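Side-chain contacts in putative lipoprotein (Parabacteroides distasonis ATCC 8503, PDB 3JX8), which is of unknown function but, as a putative lipoprotein related to autotransporter adhesin heads, may take part in cell adhesion or lipid binding: residues Pro43-Thr48 against Leu66-Lys71; Met120-Ala125 against Gly149-Lys154; Pro234-Ser239 against Gly244-Val249. All coordinates share one frame; numbering follows the deposited sequence.

Contact 1 of 3, residues Pro43-Thr48 against Leu66-Lys71; sequences PYLSVT and LKIYPK
L45 and L66 each carry CG trans to the backbone nitrogen (chi1 176° and 173°), and in L45 a chi2 of 59° turns the fork so that CD2 points to L66 and CD1 to I68. CD2 of L45 meets CD1 of L66 at 3.8 Å, the two side chains lying at an oblique angle. The other branch, CD1 of L45, comes within 4.0 Å of CD1 of I68. I68 is set differently: CG1 lies anti to the carbonyl carbon and chi2 is extended, which puts CD1 at the tip of the chain, where it meets L45. One forked leucine thus bridges two residues spaced two apart on the facing strand. No hydrogen bond links the two segments, and all three residues are buried, which is why purely apolar, branched side chains suit these places. This is core packing between strands of two different sheets, with apolar side chains turned inward from both. Around them, L45 also packs on I91 and S93 of strand 89-95, which pairs with strand 44-50, and on I18 and I20. L66 rests on Y23 and on V61 of strand 57-62, the antiparallel neighbour of strand 65-70, while I68 leans on Y89.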
loop_
_atom_site.group_PDB
_atom_site.type_symbol
_atom_site.label_atom_id
_atom_site.label_comp_id
_atom_site.label_asym_id
_atom_site.label_seq_id
_atom_site.Cartn_x
_atom_site.Cartn_y
_atom_site.Cartn_z
ATOM N N PRO A 43 -32.679 -8.904 13.790
ATOM C CA PRO A 43 -31.884 -8.505 12.624
ATOM C C PRO A 43 -32.797 -8.188 11.434
ATOM O O PRO A 43 -33.845 -8.821 11.252
ATOM C CB PRO A 43 -30.996 -9.712 12.363
ATOM C CG PRO A 43 -31.756 -10.858 12.907
ATOM C CD PRO A 43 -32.560 -10.338 14.085
ATOM N N TYR A 44 -32.422 -7.177 10.666
ATOM C CA TYR A 44 -33.301 -6.632 9.647
ATOM C C TYR A 44 -32.523 -6.277 8.409
ATOM O O TYR A 44 -31.414 -5.774 8.516
ATOM C CB TYR A 44 -33.967 -5.370 10.191
ATOM C CG TYR A 44 -34.859 -4.652 9.194
ATOM C CD1 TYR A 44 -36.153 -5.091 8.948
ATOM C CD2 TYR A 44 -34.413 -3.524 8.525
ATOM C CE1 TYR A 44 -36.966 -4.434 8.054
ATOM C CE2 TYR A 44 -35.209 -2.866 7.633
ATOM C CZ TYR A 44 -36.492 -3.317 7.404
ATOM O OH TYR A 44 -37.295 -2.655 6.507
ATOM N N LEU A 45 -33.099 -6.552 7.247
ATOM C CA LEU A 45 -32.522 -6.111 5.997
ATOM C C LEU A 45 -33.599 -5.651 5.047
ATOM O O LEU A 45 -34.561 -6.371 4.770
ATOM C CB LEU A 45 -31.736 -7.222 5.316
ATOM C CG LEU A 45 -31.155 -6.906 3.932
ATOM C CD1 LEU A 45 -30.178 -5.687 3.934
ATOM C CD2 LEU A 45 -30.527 -8.167 3.334
ATOM N N SER A 46 -33.376 -4.475 4.487
ATOM C CA SER A 46 -34.201 -3.950 3.426
ATOM C C SER A 46 -33.313 -3.394 2.307
ATOM O O SER A 46 -32.345 -2.701 2.584
ATOM C CB SER A 46 -35.084 -2.837 3.999
ATOM O OG SER A 46 -35.665 -2.069 2.964
ATOM N N VAL A 47 -33.676 -3.675 1.059
ATOM C CA VAL A 47 -32.936 -3.220 -0.123
ATOM C C VAL A 47 -33.925 -2.605 -1.115
ATOM O O VAL A 47 -34.969 -3.207 -1.425
ATOM C CB VAL A 47 -32.207 -4.383 -0.833
ATOM C CG1 VAL A 47 -31.505 -3.882 -2.117
ATOM C CG2 VAL A 47 -31.230 -5.084 0.109
ATOM N N THR A 48 -33.588 -1.416 -1.609
ATOM C CA THR A 48 -34.344 -0.733 -2.631
ATOM C C THR A 48 -33.445 -0.557 -3.857
ATOM O O THR A 48 -32.376 0.064 -3.784
ATOM C CB THR A 48 -34.808 0.628 -2.137
ATOM O OG1 THR A 48 -35.595 0.462 -0.950
ATOM C CG2 THR A 48 -35.627 1.375 -3.225
ATOM N N LEU A 66 -23.508 -11.043 6.373
ATOM C CA LEU A 66 -24.375 -10.408 5.412
ATOM C C LEU A 66 -23.558 -10.171 4.148
ATOM O O LEU A 66 -22.510 -9.515 4.173
ATOM C CB LEU A 66 -24.941 -9.083 5.954
ATOM C CG LEU A 66 -25.737 -8.238 4.953
ATOM C CD1 LEU A 66 -27.003 -8.955 4.499
ATOM C CD2 LEU A 66 -26.042 -6.841 5.527
ATOM N N LYS A 67 -24.057 -10.701 3.052
ATOM C CA LYS A 67 -23.412 -10.610 1.775
ATOM C C LYS A 67 -24.342 -9.936 0.784
ATOM O O LYS A 67 -25.453 -10.451 0.524
ATOM C CB LYS A 67 -23.084 -12.011 1.297
ATOM C CG LYS A 67 -22.105 -12.739 2.188
ATOM C CD LYS A 67 -21.990 -14.196 1.761
ATOM C CE LYS A 67 -21.024 -14.966 2.651
ATOM N NZ LYS A 67 -20.537 -16.259 2.012
ATOM N N ILE A 68 -23.896 -8.793 0.245
ATOM C CA ILE A 68 -24.622 -8.027 -0.778
ATOM C C ILE A 68 -23.625 -7.685 -1.884
ATOM O O ILE A 68 -22.690 -6.910 -1.676
ATOM C CB ILE A 68 -25.280 -6.743 -0.201
ATOM C CG1 ILE A 68 -26.357 -7.140 0.813
ATOM C CG2 ILE A 68 -25.899 -5.854 -1.321
ATOM C CD1 ILE A 68 -27.004 -5.974 1.571
ATOM N N TYR A 69 -23.798 -8.275 -3.053
ATOM C CA TYR A 69 -22.906 -7.980 -4.165
ATOM C C TYR A 69 -23.501 -8.460 -5.471
ATOM O O TYR A 69 -24.367 -9.343 -5.460
ATOM C CB TYR A 69 -21.543 -8.644 -3.926
ATOM C CG TYR A 69 -21.627 -10.108 -3.614
ATOM C CD1 TYR A 69 -21.740 -11.026 -4.627
ATOM C CD2 TYR A 69 -21.553 -10.577 -2.321
ATOM C CE1 TYR A 69 -21.823 -12.366 -4.376
ATOM C CE2 TYR A 69 -21.640 -11.955 -2.057
ATOM C CZ TYR A 69 -21.783 -12.821 -3.094
ATOM O OH TYR A 69 -21.869 -14.180 -2.897
ATOM N N PRO A 70 -23.049 -7.882 -6.602
ATOM C CA PRO A 70 -23.502 -8.365 -7.900
ATOM C C PRO A 70 -23.091 -9.797 -8.136
ATOM O O PRO A 70 -21.994 -10.194 -7.748
ATOM C CB PRO A 70 -22.811 -7.440 -8.897
ATOM C CG PRO A 70 -22.448 -6.236 -8.112
ATOM C CD PRO A 70 -22.145 -6.729 -6.741
ATOM N N LYS A 71 -23.985 -10.580 -8.739
ATOM C CA LYS A 71 -23.655 -11.939 -9.106
ATOM C C LYS A 71 -22.501 -11.995 -10.123
ATOM O O LYS A 71 -22.272 -11.051 -10.896
ATOM C CB LYS A 71 -24.860 -12.634 -9.735
ATOM C CG LYS A 71 -26.014 -12.889 -8.793
ATOM C CD LYS A 71 -27.160 -13.590 -9.531
ATOM C CE LYS A 71 -28.373 -13.685 -8.608
ATOM N NZ LYS A 71 -29.569 -14.283 -9.246
#

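Contact 2 of 3, residues Met120-Ala125 against Gly149-Lys154; sequences MEINMA and GNIIAK
I122 and I151 face each other across the interior of a parallel beta-helix, the fold expected of this pectate-lyase-like clan: strand 120-125 belongs to one face of the coil and strand 150-153 to another. Their axes approach to 8.7 Å and their directions differ by 153°. That opposed sense arises because the strands lie on different faces, while each is hydrogen-bonded to parallel neighbours within its own face.

The apolar contact is centred on I151. Its CG1 sits beside the backbone nitrogen (chi1 -59°) and the chain then continues straight, which carries CD1 across the core to CG2 of I122 at 4.1 Å and, more loosely, to CB of M124 at 4.5 Å. Beta-branched isoleucines fit well here, since they favour extended backbone and offer methyls at two depths. I122 also packs on V130, L132 and L101, and I151 on C143 and M145, so residues of neighbouring strands continue the apolar core on both faces.

A second kind of contact is made with the main chain. M124, a selenomethionine, brings SE to 4.3 Å from the carbonyl O of N150, whose own side chain leaves in the other direction; this is a loose approach with no hydrogen bond, and a long, flexible apolar chain suits such a buried, inward-facing place.

Polar interactions belong to the outer side of strand 120-125. There N123 joins two neighbouring strands, its OD1 bonded to N144 ND2 and its ND2 to N102 OD1, as an amide with both donor and acceptor can do. ND2 of N123 also donates to OE2 of E121 at 2.8 Å, nearly straight at 170°, with the oxygen lying almost in the amide plane and accepting through its anti lone pair.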
loop_
_atom_site.group_PDB
_atom_site.type_symbol
_atom_site.label_atom_id
_atom_site.label_comp_id
_atom_site.label_asym_id
_atom_site.label_seq_id
_atom_site.Cartn_x
_atom_site.Cartn_y
_atom_site.Cartn_z
HETATM N N MSE A 120 -14.030 -3.396 16.319
HETATM C CA MSE A 120 -14.602 -3.121 15.017
HETATM C C MSE A 120 -13.491 -2.890 13.969
HETATM O O MSE A 120 -12.655 -1.980 14.109
HETATM C CB MSE A 120 -15.556 -1.935 15.073
HETATM C CG MSE A 120 -16.253 -1.694 13.714
HETATM SE SE MSE A 120 -17.359 -0.120 13.708
HETATM C CE MSE A 120 -18.991 -1.007 14.361
ATOM N N GLU A 121 -13.521 -3.703 12.914
ATOM C CA GLU A 121 -12.598 -3.575 11.785
ATOM C C GLU A 121 -13.328 -3.171 10.508
ATOM O O GLU A 121 -14.229 -3.883 10.048
ATOM C CB GLU A 121 -11.902 -4.908 11.553
ATOM C CG GLU A 121 -10.858 -4.878 10.463
ATOM C CD GLU A 121 -10.161 -6.201 10.314
ATOM O OE1 GLU A 121 -9.737 -6.770 11.337
ATOM O OE2 GLU A 121 -10.052 -6.685 9.187
ATOM N N ILE A 122 -12.944 -2.031 9.949
ATOM C CA ILE A 122 -13.470 -1.533 8.672
ATOM C C ILE A 122 -12.414 -1.677 7.573
ATOM O O ILE A 122 -11.294 -1.147 7.702
ATOM C CB ILE A 122 -13.837 -0.059 8.775
ATOM C CG1 ILE A 122 -14.847 0.145 9.888
ATOM C CG2 ILE A 122 -14.434 0.459 7.476
ATOM C CD1 ILE A 122 -15.450 1.479 9.837
ATOM N N ASN A 123 -12.765 -2.407 6.512
ATOM C CA ASN A 123 -11.888 -2.608 5.351
ATOM C C ASN A 123 -12.624 -2.128 4.097
ATOM O O ASN A 123 -13.679 -2.661 3.744
ATOM C CB ASN A 123 -11.509 -4.069 5.184
ATOM C CG ASN A 123 -10.793 -4.645 6.402
ATOM O OD1 ASN A 123 -9.758 -4.139 6.835
ATOM N ND2 ASN A 123 -11.324 -5.737 6.928
HETATM N N MSE A 124 -12.100 -1.089 3.470
HETATM C CA MSE A 124 -12.633 -0.552 2.228
HETATM C C MSE A 124 -11.640 -0.597 1.042
HETATM O O MSE A 124 -10.482 -0.207 1.191
HETATM C CB MSE A 124 -13.022 0.874 2.445
HETATM C CG MSE A 124 -12.904 1.726 1.128
HETATM SE SE MSE A 124 -14.410 2.818 1.238
HETATM C CE MSE A 124 -15.583 1.824 -0.057
ATOM N N ALA A 125 -12.105 -1.053 -0.127
ATOM C CA ALA A 125 -11.362 -0.914 -1.366
ATOM C C ALA A 125 -12.225 -0.107 -2.339
ATOM O O ALA A 125 -13.404 -0.411 -2.543
ATOM C CB ALA A 125 -10.988 -2.286 -1.937
ATOM N N GLY A 149 -10.923 6.506 -2.226
ATOM C CA GLY A 149 -12.042 6.983 -1.430
ATOM C C GLY A 149 -11.646 7.441 -0.036
ATOM O O GLY A 149 -10.490 7.813 0.223
ATOM N N ASN A 150 -12.617 7.429 0.860
ATOM C CA ASN A 150 -12.358 7.861 2.232
ATOM C C ASN A 150 -13.171 7.221 3.338
ATOM O O ASN A 150 -14.272 6.703 3.105
ATOM C CB ASN A 150 -12.529 9.349 2.338
ATOM C CG ASN A 150 -13.909 9.748 2.131
ATOM O OD1 ASN A 150 -14.416 9.607 1.025
ATOM N ND2 ASN A 150 -14.564 10.266 3.188
ATOM N N ILE A 151 -12.587 7.236 4.529
ATOM C CA ILE A 151 -13.238 6.812 5.766
ATOM C C ILE A 151 -13.152 7.995 6.705
ATOM O O ILE A 151 -12.090 8.621 6.793
ATOM C CB ILE A 151 -12.506 5.643 6.421
ATOM C CG1 ILE A 151 -12.446 4.431 5.460
ATOM C CG2 ILE A 151 -13.161 5.283 7.744
ATOM C CD1 ILE A 151 -11.686 3.199 6.010
ATOM N N ILE A 152 -14.261 8.323 7.366
ATOM C CA ILE A 152 -14.311 9.370 8.379
ATOM C C ILE A 152 -15.040 8.851 9.608
ATOM O O ILE A 152 -16.142 8.302 9.496
ATOM C CB ILE A 152 -14.961 10.707 7.884
ATOM C CG1 ILE A 152 -15.042 11.688 9.060
ATOM C CG2 ILE A 152 -16.336 10.491 7.323
ATOM C CD1 ILE A 152 -15.102 13.192 8.689
ATOM N N ALA A 153 -14.424 8.996 10.775
ATOM C CA ALA A 153 -15.067 8.664 12.047
ATOM C C ALA A 153 -15.163 9.970 12.796
ATOM O O ALA A 153 -14.148 10.520 13.228
ATOM C CB ALA A 153 -14.269 7.631 12.824
ATOM N N LYS A 154 -16.375 10.474 12.949
ATOM C CA LYS A 154 -16.610 11.811 13.482
ATOM C C LYS A 154 -16.557 11.967 14.984
ATOM O O LYS A 154 -16.430 13.080 15.467
ATOM C CB LYS A 154 -17.947 12.336 12.984
ATOM C CG LYS A 154 -17.956 12.520 11.482
ATOM C CD LYS A 154 -19.183 13.268 10.995
ATOM C CE LYS A 154 -19.003 13.700 9.528
ATOM N NZ LYS A 154 -20.308 14.015 8.857
#

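Contact 3 of 3, residues Pro234-Ser239 against Gly244-Val249; sequences PEISKS and GSINKV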
loop_
_atom_site.group_PDB
_atom_site.type_symbol
_atom_site.label_atom_id
_atom_site.label_comp_id
_atom_site.label_asym_id
_atom_site.label_seq_id
_atom_site.Cartn_x
_atom_site.Cartn_y
_atom_site.Cartn_z
ATOM N N PRO A 234 4.180 15.902 22.923
ATOM C CA PRO A 234 4.706 14.597 23.282
ATOM C C PRO A 234 6.238 14.596 23.212
ATOM O O PRO A 234 6.815 15.572 22.746
ATOM C CB PRO A 234 4.184 13.723 22.163
ATOM C CG PRO A 234 4.289 14.626 20.965
ATOM C CD PRO A 234 3.943 16.003 21.472
ATOM N N GLU A 235 6.863 13.516 23.675
ATOM C CA GLU A 235 8.257 13.209 23.366
ATOM C C GLU A 235 8.222 12.474 22.023
ATOM O O GLU A 235 7.554 11.432 21.888
ATOM C CB GLU A 235 8.885 12.312 24.432
ATOM C CG GLU A 235 8.830 12.922 25.836
ATOM C CD GLU A 235 9.247 11.953 26.913
ATOM O OE1 GLU A 235 9.422 10.740 26.619
ATOM O OE2 GLU A 235 9.370 12.413 28.057
ATOM N N ILE A 236 8.910 13.033 21.034
ATOM C CA ILE A 236 8.893 12.498 19.679
ATOM C C ILE A 236 10.159 11.698 19.435
ATOM O O ILE A 236 11.262 12.128 19.809
ATOM C CB ILE A 236 8.711 13.660 18.625
ATOM C CG1 ILE A 236 8.505 13.116 17.209
ATOM C CG2 ILE A 236 9.863 14.675 18.655
ATOM C CD1 ILE A 236 8.182 14.242 16.180
ATOM N N SER A 237 9.995 10.519 18.850
ATOM C CA SER A 237 11.111 9.766 18.244
ATOM C C SER A 237 10.973 9.939 16.763
ATOM O O SER A 237 9.911 9.636 16.197
ATOM C CB SER A 237 11.036 8.293 18.604
ATOM O OG SER A 237 11.100 8.244 20.028
ATOM N N LYS A 238 12.031 10.450 16.139
ATOM C CA LYS A 238 12.001 10.849 14.728
ATOM C C LYS A 238 12.788 9.850 13.903
ATOM O O LYS A 238 13.862 9.418 14.313
ATOM C CB LYS A 238 12.650 12.197 14.550
ATOM C CG LYS A 238 11.983 13.308 15.274
ATOM C CD LYS A 238 12.855 14.557 15.201
ATOM C CE LYS A 238 12.320 15.705 16.023
ATOM N NZ LYS A 238 13.279 16.824 16.005
ATOM N N SER A 239 12.273 9.491 12.733
ATOM C CA SER A 239 13.034 8.678 11.806
ATOM C C SER A 239 12.633 9.003 10.379
ATOM O O SER A 239 11.479 8.800 10.001
ATOM C CB SER A 239 12.771 7.236 12.123
ATOM O OG SER A 239 13.420 6.452 11.160
ATOM N N GLY A 244 11.486 13.565 2.964
ATOM C CA GLY A 244 10.341 13.946 3.775
ATOM C C GLY A 244 10.690 14.789 4.984
ATOM O O GLY A 244 11.858 15.135 5.223
ATOM N N SER A 245 9.670 15.136 5.760
ATOM C CA SER A 245 9.874 16.021 6.879
ATOM C C SER A 245 8.813 15.921 7.948
ATOM O O SER A 245 7.699 15.473 7.705
ATOM C CB SER A 245 9.982 17.469 6.387
ATOM O OG SER A 245 8.733 17.895 5.948
ATOM N N ILE A 246 9.213 16.317 9.137
ATOM C CA ILE A 246 8.392 16.341 10.329
ATOM C C ILE A 246 8.309 17.781 10.765
ATOM O O ILE A 246 9.338 18.454 10.795
ATOM C CB ILE A 246 9.051 15.525 11.470
ATOM C CG1 ILE A 246 9.036 14.036 11.123
ATOM C CG2 ILE A 246 8.331 15.735 12.814
ATOM C CD1 ILE A 246 9.904 13.186 12.021
ATOM N N ASN A 247 7.105 18.260 11.099
ATOM C CA ASN A 247 6.955 19.608 11.641
ATOM C C ASN A 247 5.892 19.734 12.737
ATOM O O ASN A 247 4.838 19.081 12.698
ATOM C CB ASN A 247 6.745 20.646 10.529
ATOM C CG ASN A 247 5.356 20.625 9.957
ATOM O OD1 ASN A 247 4.985 19.674 9.285
ATOM N ND2 ASN A 247 4.577 21.698 10.199
ATOM N N LYS A 248 6.215 20.547 13.736
ATOM C CA LYS A 248 5.350 20.774 14.873
ATOM C C LYS A 248 4.515 22.015 14.632
ATOM O O LYS A 248 5.053 23.016 14.226
ATOM C CB LYS A 248 6.165 20.947 16.157
ATOM C CG LYS A 248 5.305 20.892 17.430
ATOM C CD LYS A 248 6.143 20.789 18.676
ATOM C CE LYS A 248 5.282 20.891 19.921
ATOM N NZ LYS A 248 6.065 20.607 21.174
ATOM N N VAL A 249 3.204 21.924 14.850
ATOM C CA VAL A 249 2.302 23.060 14.678
ATOM C C VAL A 249 1.613 23.341 16.025
ATOM O O VAL A 249 1.516 22.442 16.889
ATOM C CB VAL A 249 1.261 22.787 13.531
ATOM C CG1 VAL A 249 1.990 22.356 12.225
ATOM C CG2 VAL A 249 0.271 21.735 13.910
HETATM O O HOH W 1 6.707 17.929 21.437
#
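Between I236 and I246 lies no aromatic ring or side-chain amide: the contact is aliphatic, and the side chain of Y230, on strand 227-231, touches I236, I246 and K248. CD1 of I236 meets CG2 of I246 at 3.7 Å as the two side chains run antiparallel alongside one another. I236 reaches that far because its CG1 is trans to the backbone nitrogen (chi1 -172°) and chi2 is extended. The other branch of I246 ends in CD1, which lies 3.9 Å from both CB and CG of K238, touching the aliphatic base of the lysine. Lysine suits this less buried place, since its stem covers the isoleucine while NZ travels on to hydrogen-bond N79 OD1 and F77 O of the second subunit. At the other end of the contact, a water donates to O of P234 (2.7 Å) and accepts from NZ of K248 (2.8 Å); that ammonium is also paired with D233 in a salt bridge. Isoleucines facing each other from strands of opposed direction (155°), with K238 and K248 flanking the apolar pair, are consistent with the last coil of a parallel beta-helix.

The three contacts sample one elongated coil in chain order. Strands 65-70, 120-125 and 235-241 belong to the same face, and in each contact a strand of another face packs against one of them. The centre of contact 2 lies about 2 Å from the centre of the chain, whereas contacts 1 and 3 lie on opposite sides of it, their centres about 45 Å apart. From contact 2 the centres of contact 1 and contact 3 are about 19 Å and 26 Å away, and none of the three touches another. Contact 1 meets no other subunit, but segment 120-125 touches the second copy through A125, and contact 3 through several residues, including K238. No active site or bound ligand is identified near them; all three are core packing.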